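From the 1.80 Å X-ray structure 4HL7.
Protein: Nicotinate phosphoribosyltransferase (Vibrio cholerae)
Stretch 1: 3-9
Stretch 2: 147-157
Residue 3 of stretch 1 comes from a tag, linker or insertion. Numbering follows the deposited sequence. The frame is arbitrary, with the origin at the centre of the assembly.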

ATOM      1  N   LEU A   3      -5.684  19.444  21.603  1.00 52.46           N
ATOM      2  CA  LEU A   3      -5.565  17.980  21.272  1.00 50.67           C
ATOM      3  C   LEU A   3      -4.837  17.191  22.359  1.00 48.63           C
ATOM      4  O   LEU A   3      -3.878  17.675  22.962  1.00 48.29           O
ATOM      5  N   ASN A   4      -5.321  15.972  22.595  1.00 45.07           N
ATOM      6  CA  ASN A   4      -4.800  15.043  23.607  1.00 41.38           C
ATOM      7  C   ASN A   4      -3.467  14.450  23.138  1.00 40.45           C
ATOM      8  O   ASN A   4      -3.446  13.741  22.140  1.00 34.52           O
ATOM      9  N   PRO A   5      -2.356  14.744  23.863  1.00 42.62           N
ATOM     10  CA  PRO A   5      -1.003  14.297  23.440  1.00 40.28           C
ATOM     11  C   PRO A   5      -0.793  12.771  23.485  1.00 37.00           C
ATOM     12  O   PRO A   5       0.157  12.266  22.883  1.00 38.49           O
ATOM     13  N   ARG A   6      -1.696  12.036  24.134  1.00 37.47           N
ATOM     14  CA  ARG A   6      -1.645  10.571  24.095  1.00 35.50           C
ATOM     15  C   ARG A   6      -2.320   9.977  22.844  1.00 35.97           C
ATOM     16  O   ARG A   6      -2.055   8.861  22.485  1.00 33.30           O
ATOM     17  N   LEU A   7      -3.168  10.756  22.179  1.00 34.55           N
ATOM     18  CA  LEU A   7      -3.791  10.331  20.938  1.00 30.85           C
ATOM     19  C   LEU A   7      -3.044  10.905  19.731  1.00 28.42           C
ATOM     20  O   LEU A   7      -2.983  10.257  18.671  1.00 25.57           O
ATOM     21  N   PHE A   8      -2.524  12.131  19.871  1.00 28.62           N
ATOM     22  CA  PHE A   8      -1.926  12.845  18.737  1.00 27.86           C
ATOM     23  C   PHE A   8      -0.589  13.446  19.150  1.00 30.53           C
ATOM     24  O   PHE A   8      -0.536  14.175  20.153  1.00 32.34           O
ATOM     25  N   SER A   9       0.491  13.136  18.409  1.00 29.49           N
ATOM     26  CA  SER A   9       1.763  13.855  18.639  1.00 30.27           C
ATOM     27  C   SER A   9       1.705  15.255  18.006  1.00 31.04           C
ATOM     28  O   SER A   9       0.777  15.552  17.199  1.00 28.83           O
ATOM     29  N   ARG A 147     -12.613  15.383  14.091  1.00 28.38           N
ATOM     30  CA  ARG A 147     -13.901  14.702  14.299  1.00 28.49           C
ATOM     31  C   ARG A 147     -13.916  13.632  15.383  1.00 28.02           C
ATOM     32  O   ARG A 147     -14.994  13.249  15.847  1.00 28.09           O
ATOM     33  N   TRP A 148     -12.743  13.172  15.840  1.00 26.29           N
ATOM     34  CA  TRP A 148     -12.675  12.072  16.794  1.00 25.29           C
ATOM     35  C   TRP A 148     -11.723  12.362  17.882  1.00 25.84           C
ATOM     36  O   TRP A 148     -11.054  11.483  18.395  1.00 25.28           O
ATOM     37  N   ALA A 149     -11.628  13.638  18.227  1.00 28.69           N
ATOM     38  CA  ALA A 149     -10.638  14.122  19.172  1.00 30.30           C
ATOM     39  C   ALA A 149     -10.934  13.631  20.597  1.00 32.03           C
ATOM     40  O   ALA A 149     -10.026  13.485  21.417  1.00 32.30           O
ATOM     41  N   GLU A 150     -12.184  13.276  20.874  1.00 32.66           N
ATOM     42  CA  GLU A 150     -12.547  12.864  22.249  1.00 34.65           C
ATOM     43  C   GLU A 150     -12.391  11.339  22.539  1.00 32.34           C
ATOM     44  O   GLU A 150     -12.675  10.850  23.663  1.00 30.28           O
ATOM     45  N   VAL A 151     -11.925  10.583  21.556  1.00 30.61           N
ATOM     46  CA  VAL A 151     -11.675   9.158  21.782  1.00 29.51           C
ATOM     47  C   VAL A 151     -10.809   8.996  23.038  1.00 31.49           C
ATOM     48  O   VAL A 151      -9.808   9.653  23.153  1.00 33.91           O
ATOM     49  N   PRO A 152     -11.190   8.105  23.974  1.00 31.84           N
ATOM     50  CA  PRO A 152     -10.298   7.893  25.141  1.00 32.61           C
ATOM     51  C   PRO A 152      -8.873   7.473  24.720  1.00 32.45           C
ATOM     52  O   PRO A 152      -8.693   6.521  23.953  1.00 29.36           O
ATOM     53  N   ALA A 153      -7.862   8.156  25.250  1.00 34.33           N
ATOM     54  CA  ALA A 153      -6.506   7.939  24.729  1.00 34.23           C
ATOM     55  C   ALA A 153      -5.998   6.499  24.947  1.00 32.92           C
ATOM     56  O   ALA A 153      -5.204   6.018  24.170  1.00 31.70           O
ATOM     57  N   ASP A 154      -6.512   5.799  25.958  1.00 31.53           N
ATOM     58  CA  ASP A 154      -6.075   4.423  26.140  1.00 34.38           C
ATOM     59  C   ASP A 154      -6.871   3.375  25.351  1.00 30.14           C
ATOM     60  O   ASP A 154      -6.541   2.212  25.388  1.00 30.84           O
ATOM     61  N   LEU A 155      -7.920   3.795  24.655  1.00 28.47           N
ATOM     62  CA  LEU A 155      -8.750   2.836  23.888  1.00 26.38           C
ATOM     63  C   LEU A 155      -8.012   2.053  22.802  1.00 25.44           C
ATOM     64  O   LEU A 155      -8.152   0.853  22.731  1.00 23.22           O
ATOM     65  N   PRO A 156      -7.218   2.734  21.925  1.00 25.35           N
ATOM     66  CA  PRO A 156      -6.625   1.949  20.864  1.00 24.46           C
ATOM     67  C   PRO A 156      -5.751   0.821  21.405  1.00 23.16           C
ATOM     68  O   PRO A 156      -5.817  -0.302  20.892  1.00 23.89           O
ATOM     69  N   LEU A 157      -4.979   1.066  22.467  1.00 24.96           N
ATOM     70  CA  LEU A 157      -4.151  -0.025  22.971  1.00 25.26           C
ATOM     71  C   LEU A 157      -4.971  -1.083  23.749  1.00 26.35           C
ATOM     72  O   LEU A 157      -4.604  -2.272  23.728  1.00 27.62           O
TER

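No direct hydrogen bond joins the two stretches; every polar link between them runs through water, and the direct contacts are van der Waals packing. Four ordered waters line the seam, three of them gathered round Asn-4. Together the stretches bury 427 Å², with touching residues at least 141 positions apart in sequence.

Asn-4 directs its CA-to-CB bond toward stretch 2, with chi1 in the t well and chi2 at -30°. This conformation divides the amide. Its OD1 turns back on its own stretch and accepts a hydrogen bond from Arg-6 N (2.9 Å), while ND2 faces the waters. Water 1 accepts from Asn-4 ND2 (2.9 Å) and donates to both Ala-149 O (3.0 Å) and Val-151 O (2.7 Å), thereby using carbonyls from the type I turn that spans Trp-148 to Val-151. Water 2 makes a second bridge through the backbone, accepting from Asn-4 N at 2.8 Å and donating to Ala-149 O, also at 2.8 Å. Water 3 accepts from Ala-153 N (3.0 Å) and, weakly, from Asn-4 ND2 (3.2 Å). Farther along, water 4 donates to Arg-6 O and to Ala-153 O, each at 2.8 Å, and so ties together two carbonyls that could not bond to one another.

The apolar packing centres on Leu-7, which is buried. Its CA-to-CB bond points sideways, but the end of the side chain comes nearer to stretch 2; chi1 lies between wells at -102° and chi2 is t. Leu-7 CD1 reaches into the Trp-148 to Val-151 turn, lying 3.4 Å from Val-151 O and 3.9 Å from Val-151 CB, and it also approaches Ala-149 O at 3.7 Å. The other methyl, Leu-7 CD2, packs against Pro-156 CG at 4.3 Å, and Leu-7 CG lies 4.1 Å from Ala-153 CA. The leucine thus spans from the first turn to the helix that contains Pro-156 and continues beyond the stretch.

Ala-153 points its methyl toward stretch 1, where the backbones come close: the CA atoms of Leu-7 and Ala-153 are 5.2 Å apart. Ala-153 CB lies 3.5 Å from Asn-4 ND2 and equally 3.5 Å from Arg-6 CB. The CA-to-CB bond of Arg-6 also points toward stretch 2; chi1 is m, chi2 t and chi3 off at 26°. Its guanidinium has Ala-153 C over one face, and Arg-6 NH2 passes 4.0 Å from Asp-154 CA. No salt bridge forms: Asp-154 (chi1 p) has its CA-to-CB bond sideways, and the nearest approach of its carboxylate to the guanidinium is 4.9 Å, from Asp-154 OD2 to Arg-6 NH1.

Ala-149, already approached by Leu-7, also meets Phe-8 and Leu-3. Phe-8 (chi1 m) presents its ring edge, with CE1 4.2 Å from Ala-149 CA. Leu-3, a residue from the expression tag, adopts the m,t rotamer and brings CD2 to 4.2 Å from Ala-149 CB. Pro-5 and Glu-150 point away and take no part.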

ATOM      1  CB  LEU A   3      -4.871  17.768  19.928  1.00 48.79           C
ATOM      2  CG  LEU A   3      -5.554  18.324  18.672  1.00 52.25           C
ATOM      3  CD1 LEU A   3      -4.700  17.983  17.454  1.00 49.85           C
ATOM      4  CD2 LEU A   3      -6.995  17.816  18.503  1.00 50.03           C
ATOM      5  CB  ASN A   4      -5.825  13.914  23.782  1.00 41.70           C
ATOM      6  CG  ASN A   4      -5.485  12.956  24.910  1.00 44.51           C
ATOM      7  OD1 ASN A   4      -4.315  12.726  25.227  1.00 40.87           O
ATOM      8  ND2 ASN A   4      -6.528  12.362  25.514  1.00 45.40           N
ATOM      9  CB  PRO A   5      -0.056  15.029  24.419  1.00 39.41           C
ATOM     10  CG  PRO A   5      -0.899  15.328  25.631  1.00 44.55           C
ATOM     11  CD  PRO A   5      -2.337  15.458  25.174  1.00 42.84           C
ATOM     12  CB  ARG A   6      -2.214   9.958  25.375  1.00 42.60           C
ATOM     13  CG  ARG A   6      -1.636  10.518  26.681  1.00 47.12           C
ATOM     14  CD  ARG A   6      -1.727   9.481  27.797  1.00 51.43           C
ATOM     15  NE  ARG A   6      -1.735   8.138  27.207  1.00 59.36           N
ATOM     16  CZ  ARG A   6      -2.476   7.125  27.644  1.00 62.87           C
ATOM     17  NH1 ARG A   6      -3.263   7.287  28.690  1.00 60.10           N
ATOM     18  NH2 ARG A   6      -2.441   5.952  27.026  1.00 63.49           N
ATOM     19  CB  LEU A   7      -5.240  10.810  20.873  1.00 35.37           C
ATOM     20  CG  LEU A   7      -6.467   9.932  21.154  1.00 37.93           C
ATOM     21  CD1 LEU A   7      -7.717  10.672  20.700  1.00 39.22           C
ATOM     22  CD2 LEU A   7      -6.392   8.569  20.485  1.00 35.10           C
ATOM     23  CB  PHE A   8      -2.832  13.970  18.290  1.00 27.08           C
ATOM     24  CG  PHE A   8      -4.202  13.533  17.905  1.00 27.99           C
ATOM     25  CD1 PHE A   8      -5.299  13.911  18.678  1.00 29.19           C
ATOM     26  CD2 PHE A   8      -4.403  12.744  16.766  1.00 26.14           C
ATOM     27  CE1 PHE A   8      -6.599  13.515  18.330  1.00 30.07           C
ATOM     28  CE2 PHE A   8      -5.691  12.354  16.394  1.00 26.23           C
ATOM     29  CZ  PHE A   8      -6.792  12.731  17.203  1.00 27.30           C
ATOM     30  CB  SER A   9       2.947  13.067  18.057  1.00 28.66           C
ATOM     31  OG  SER A   9       2.688  12.653  16.696  1.00 28.73           O
ATOM     32  CB  ARG A 147     -14.423  14.187  12.976  1.00 28.06           C
ATOM     33  CG  ARG A 147     -14.719  15.336  12.032  1.00 31.17           C
ATOM     34  CD  ARG A 147     -14.957  14.876  10.621  1.00 33.00           C
ATOM     35  NE  ARG A 147     -15.308  16.012   9.749  1.00 36.23           N
ATOM     36  CZ  ARG A 147     -15.782  15.869   8.517  1.00 37.37           C
ATOM     37  NH1 ARG A 147     -16.075  16.930   7.776  1.00 41.50           N
ATOM     38  NH2 ARG A 147     -15.961  14.663   8.019  1.00 37.65           N
ATOM     39  CB  TRP A 148     -12.329  10.755  16.071  1.00 23.63           C
ATOM     40  CG  TRP A 148     -13.462  10.387  15.157  1.00 25.54           C
ATOM     41  CD1 TRP A 148     -13.651  10.737  13.808  1.00 26.60           C
ATOM     42  CD2 TRP A 148     -14.687   9.679  15.547  1.00 25.81           C
ATOM     43  NE1 TRP A 148     -14.856  10.272  13.359  1.00 25.69           N
ATOM     44  CE2 TRP A 148     -15.535   9.643  14.366  1.00 26.78           C
ATOM     45  CE3 TRP A 148     -15.120   9.047  16.731  1.00 28.71           C
ATOM     46  CZ2 TRP A 148     -16.748   8.974  14.357  1.00 27.05           C
ATOM     47  CZ3 TRP A 148     -16.380   8.417  16.731  1.00 28.95           C
ATOM     48  CH2 TRP A 148     -17.178   8.401  15.571  1.00 27.90           C
ATOM     49  CB  ALA A 149     -10.561  15.654  19.096  1.00 29.87           C
ATOM     50  CB  GLU A 150     -13.934  13.444  22.640  1.00 38.65           C
ATOM     51  CG  GLU A 150     -15.143  12.906  21.844  1.00 44.47           C
ATOM     52  CD  GLU A 150     -14.985  12.871  20.298  1.00 50.77           C
ATOM     53  OE1 GLU A 150     -14.417  13.821  19.676  1.00 50.34           O
ATOM     54  OE2 GLU A 150     -15.458  11.886  19.689  1.00 48.99           O
ATOM     55  CB  VAL A 151     -10.977   8.507  20.569  1.00 26.95           C
ATOM     56  CG1 VAL A 151     -10.517   7.094  20.894  1.00 26.61           C
ATOM     57  CG2 VAL A 151     -11.914   8.536  19.374  1.00 25.06           C
ATOM     58  CB  PRO A 152     -10.971   6.746  25.895  1.00 30.82           C
ATOM     59  CG  PRO A 152     -12.381   6.752  25.412  1.00 32.27           C
ATOM     60  CD  PRO A 152     -12.290   7.130  23.950  1.00 32.09           C
ATOM     61  CB  ALA A 153      -5.527   8.974  25.272  1.00 33.96           C
ATOM     62  CB  ASP A 154      -6.023   4.054  27.622  1.00 42.79           C
ATOM     63  CG  ASP A 154      -7.327   4.323  28.346  1.00 49.40           C
ATOM     64  OD1 ASP A 154      -8.409   4.306  27.709  1.00 50.68           O
ATOM     65  OD2 ASP A 154      -7.268   4.544  29.575  1.00 56.64           O
ATOM     66  CB  LEU A 155      -9.991   3.513  23.296  1.00 26.54           C
ATOM     67  CG  LEU A 155     -10.968   2.554  22.587  1.00 27.47           C
ATOM     68  CD1 LEU A 155     -11.472   1.452  23.533  1.00 26.96           C
ATOM     69  CD2 LEU A 155     -12.149   3.349  22.084  1.00 29.35           C
ATOM     70  CB  PRO A 156      -5.783   2.984  20.062  1.00 24.33           C
ATOM     71  CG  PRO A 156      -6.397   4.305  20.415  1.00 24.70           C
ATOM     72  CD  PRO A 156      -6.930   4.172  21.807  1.00 24.33           C
ATOM     73  CB  LEU A 157      -2.983   0.486  23.819  1.00 27.82           C
ATOM     74  CG  LEU A 157      -1.777   1.060  23.076  1.00 30.39           C
ATOM     75  CD1 LEU A 157      -0.748   1.530  24.118  1.00 32.34           C
ATOM     76  CD2 LEU A 157      -1.183   0.036  22.102  1.00 32.34           C
TER
HETATM   77  O   HOH W   1      -8.931  12.125  23.822  1.00 34.81           O
HETATM   78  O   HOH W   2      -7.787  15.082  21.738  1.00 39.97           O
HETATM   79  O   HOH W   3      -8.333  10.357  27.248  1.00 40.15           O
HETATM   80  O   HOH W   4      -3.854   6.842  21.913  1.00 34.22           O